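PDB 6F2P: paenibacillus xanthan lyase from Paenibacillus, which cleaves the polysaccharide xanthan as a lyase, probably by beta-elimination as in other family 8 polysaccharide lyases. Local coordinates for residues P52-L57 and L105-A110. Sequence-based numbering, arbitrary orientation.
Sequences PNRNRL and LDWMNA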
loop_
_atom_site.group_PDB
_atom_site.type_symbol
_atom_site.label_atom_id
_atom_site.label_comp_id
_atom_site.label_asym_id
_atom_site.label_seq_id
_atom_site.Cartn_x
_atom_site.Cartn_y
_atom_site.Cartn_z
ATOM N N PRO A 52 15.545 18.701 56.277
ATOM C CA PRO A 52 16.900 18.197 56.009
ATOM C C PRO A 52 17.020 16.679 56.067
ATOM O O PRO A 52 17.747 16.078 55.273
ATOM C CB PRO A 52 17.745 18.843 57.122
ATOM C CG PRO A 52 16.767 19.459 58.070
ATOM C CD PRO A 52 15.581 19.811 57.238
ATOM N N ASN A 53 16.291 16.075 56.993
ATOM C CA ASN A 53 16.341 14.637 57.203
ATOM C C ASN A 53 15.616 13.798 56.139
ATOM O O ASN A 53 15.748 12.575 56.121
ATOM C CB ASN A 53 15.735 14.322 58.569
ATOM C CG ASN A 53 14.271 14.760 58.673
ATOM O OD1 ASN A 53 13.925 15.909 58.374
ATOM N ND2 ASN A 53 13.407 13.834 59.078
ATOM N N ARG A 54 14.849 14.449 55.268
ATOM C CA ARG A 54 14.021 13.747 54.278
ATOM C C ARG A 54 14.758 12.686 53.453
ATOM O O ARG A 54 15.984 12.747 53.270
ATOM C CB ARG A 54 13.354 14.746 53.333
ATOM C CG ARG A 54 14.325 15.458 52.410
ATOM C CD ARG A 54 13.699 16.690 51.793
ATOM N NE ARG A 54 14.714 17.639 51.355
ATOM C CZ ARG A 54 14.446 18.798 50.767
ATOM N NH1 ARG A 54 13.186 19.152 50.550
ATOM N NH2 ARG A 54 15.436 19.603 50.402
ATOM N N ASN A 55 13.993 11.715 52.962
ATOM C CA ASN A 55 14.539 10.598 52.202
ATOM C C ASN A 55 14.039 10.607 50.761
ATOM O O ASN A 55 14.429 9.768 49.955
ATOM C CB ASN A 55 14.168 9.278 52.871
ATOM C CG ASN A 55 14.916 9.061 54.165
ATOM O OD1 ASN A 55 14.322 9.039 55.251
ATOM N ND2 ASN A 55 16.234 8.906 54.062
ATOM N N ARG A 56 13.168 11.568 50.468
ATOM C CA ARG A 56 12.507 11.720 49.179
ATOM C C ARG A 56 11.964 13.139 49.228
ATOM O O ARG A 56 12.027 13.773 50.286
ATOM C CB ARG A 56 11.352 10.727 49.051
ATOM C CG ARG A 56 10.291 10.922 50.126
ATOM C CD ARG A 56 9.230 9.822 50.185
ATOM N NE ARG A 56 9.792 8.517 50.527
ATOM C CZ ARG A 56 9.090 7.513 51.042
ATOM N NH1 ARG A 56 7.797 7.660 51.304
ATOM N NH2 ARG A 56 9.687 6.359 51.295
ATOM N N LEU A 57 11.434 13.649 48.118
ATOM C CA LEU A 57 10.857 14.995 48.126
ATOM C C LEU A 57 9.336 14.969 48.124
ATOM O O LEU A 57 8.689 15.933 48.529
ATOM C CB LEU A 57 11.367 15.829 46.949
ATOM C CG LEU A 57 12.879 16.028 46.860
ATOM C CD1 LEU A 57 13.206 17.038 45.776
ATOM C CD2 LEU A 57 13.486 16.455 48.194
ATOM N N LEU A 105 16.489 20.715 44.287
ATOM C CA LEU A 105 17.477 20.379 43.259
ATOM C C LEU A 105 18.797 19.929 43.879
ATOM O O LEU A 105 19.409 18.952 43.442
ATOM C CB LEU A 105 17.712 21.561 42.316
ATOM C CG LEU A 105 16.541 22.014 41.441
ATOM C CD1 LEU A 105 16.895 23.321 40.746
ATOM C CD2 LEU A 105 16.172 20.934 40.420
ATOM N N ASP A 106 19.225 20.637 44.915
ATOM C CA ASP A 106 20.487 20.317 45.553
ATOM C C ASP A 106 20.401 19.024 46.331
ATOM O O ASP A 106 21.379 18.280 46.433
ATOM C CB ASP A 106 20.934 21.473 46.426
ATOM C CG ASP A 106 21.490 22.615 45.602
ATOM O OD1 ASP A 106 22.164 22.316 44.587
ATOM O OD2 ASP A 106 21.248 23.792 45.954
ATOM N N TRP A 107 19.216 18.739 46.851
ATOM C CA TRP A 107 19.000 17.475 47.529
ATOM C C TRP A 107 19.124 16.331 46.527
ATOM O O TRP A 107 19.815 15.339 46.786
ATOM C CB TRP A 107 17.641 17.433 48.236
ATOM C CG TRP A 107 17.528 16.228 49.112
ATOM C CD1 TRP A 107 17.894 16.135 50.424
ATOM C CD2 TRP A 107 17.065 14.927 48.730
ATOM N NE1 TRP A 107 17.678 14.859 50.884
ATOM C CE2 TRP A 107 17.168 14.098 49.864
ATOM C CE3 TRP A 107 16.574 14.381 47.536
ATOM C CZ2 TRP A 107 16.790 12.754 49.845
ATOM C CZ3 TRP A 107 16.197 13.043 47.521
ATOM C CH2 TRP A 107 16.305 12.248 48.670
ATOM N N MET A 108 18.455 16.476 45.383
ATOM C CA MET A 108 18.527 15.458 44.342
ATOM C C MET A 108 19.983 15.263 43.948
ATOM O O MET A 108 20.432 14.135 43.749
ATOM C CB MET A 108 17.696 15.839 43.114
ATOM C CG MET A 108 16.194 15.744 43.303
ATOM S SD MET A 108 15.585 14.099 43.738
ATOM C CE MET A 108 15.737 13.224 42.185
ATOM N N ASN A 109 20.727 16.362 43.857
ATOM C CA ASN A 109 22.127 16.263 43.466
ATOM C C ASN A 109 22.985 15.566 44.506
ATOM O O ASN A 109 24.063 15.058 44.189
ATOM C CB ASN A 109 22.724 17.626 43.145
ATOM C CG ASN A 109 24.071 17.507 42.477
ATOM O OD1 ASN A 109 24.158 17.287 41.261
ATOM N ND2 ASN A 109 25.138 17.615 43.267
ATOM N N ALA A 110 22.509 15.548 45.748
ATOM C CA ALA A 110 23.284 14.967 46.835
ATOM C C ALA A 110 22.911 13.521 47.085
ATOM O O ALA A 110 23.677 12.782 47.696
ATOM C CB ALA A 110 23.111 15.776 48.111
HETATM O O HOH W 1 18.921 13.690 53.554
#
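A helix-borne tryptophan packs against an irregular loop here, in the N-terminal alpha-helical domain and far from the centre of the chain. The loop residues 52-57 lie between helices 28-46 and 68-85. Trp107 projects from helix 95-111, with CG anti to its backbone N (chi1 -171°), which carries the indole out to the loop. Arg54 and Leu57 both lie over one face of the ring, displaced toward its rim. Arg54 CG makes a CH-pi contact, 4.1 Å from the centroid of the five-membered ring. The Arg54 chain is extended from CG to NE, and its NE sits over the same face, 3.6 Å from Trp107 CD1. The guanidinium is turned 67° from the indole plane, so the two do not stack. Its NH1 is hydrogen-bonded to Leu49 O, and NH2 makes a weak hydrogen bond to Ser103 OG. Beside it, Leu57 CD2 rests 3.8 Å from Trp107 CE3, above the plane but beyond the rim, alongside the ring's CD2-CE3 bond. The other branch, CD1, meets Met108 CG at 4.1 Å. In family 8 polysaccharide lyases this domain is an (alpha/alpha) toroid built of helical hairpins, and the contact ties an interhelical loop to one of its helices. Leu57 and Met108 are both buried, and both also touch Thr73 of helix 68-85. The far end of the indole runs along the loop backbone, with Trp107 CH2 3.4 Å from Asn55 O. The polar link is a water. It accepts from Trp107 NE1 at 3.2 Å and donates to Pro52 O and Arg54 O. An alanine at Trp107 would remove the indole surface and the N-H to this water, and would probably loosen the loop's hold on the helix.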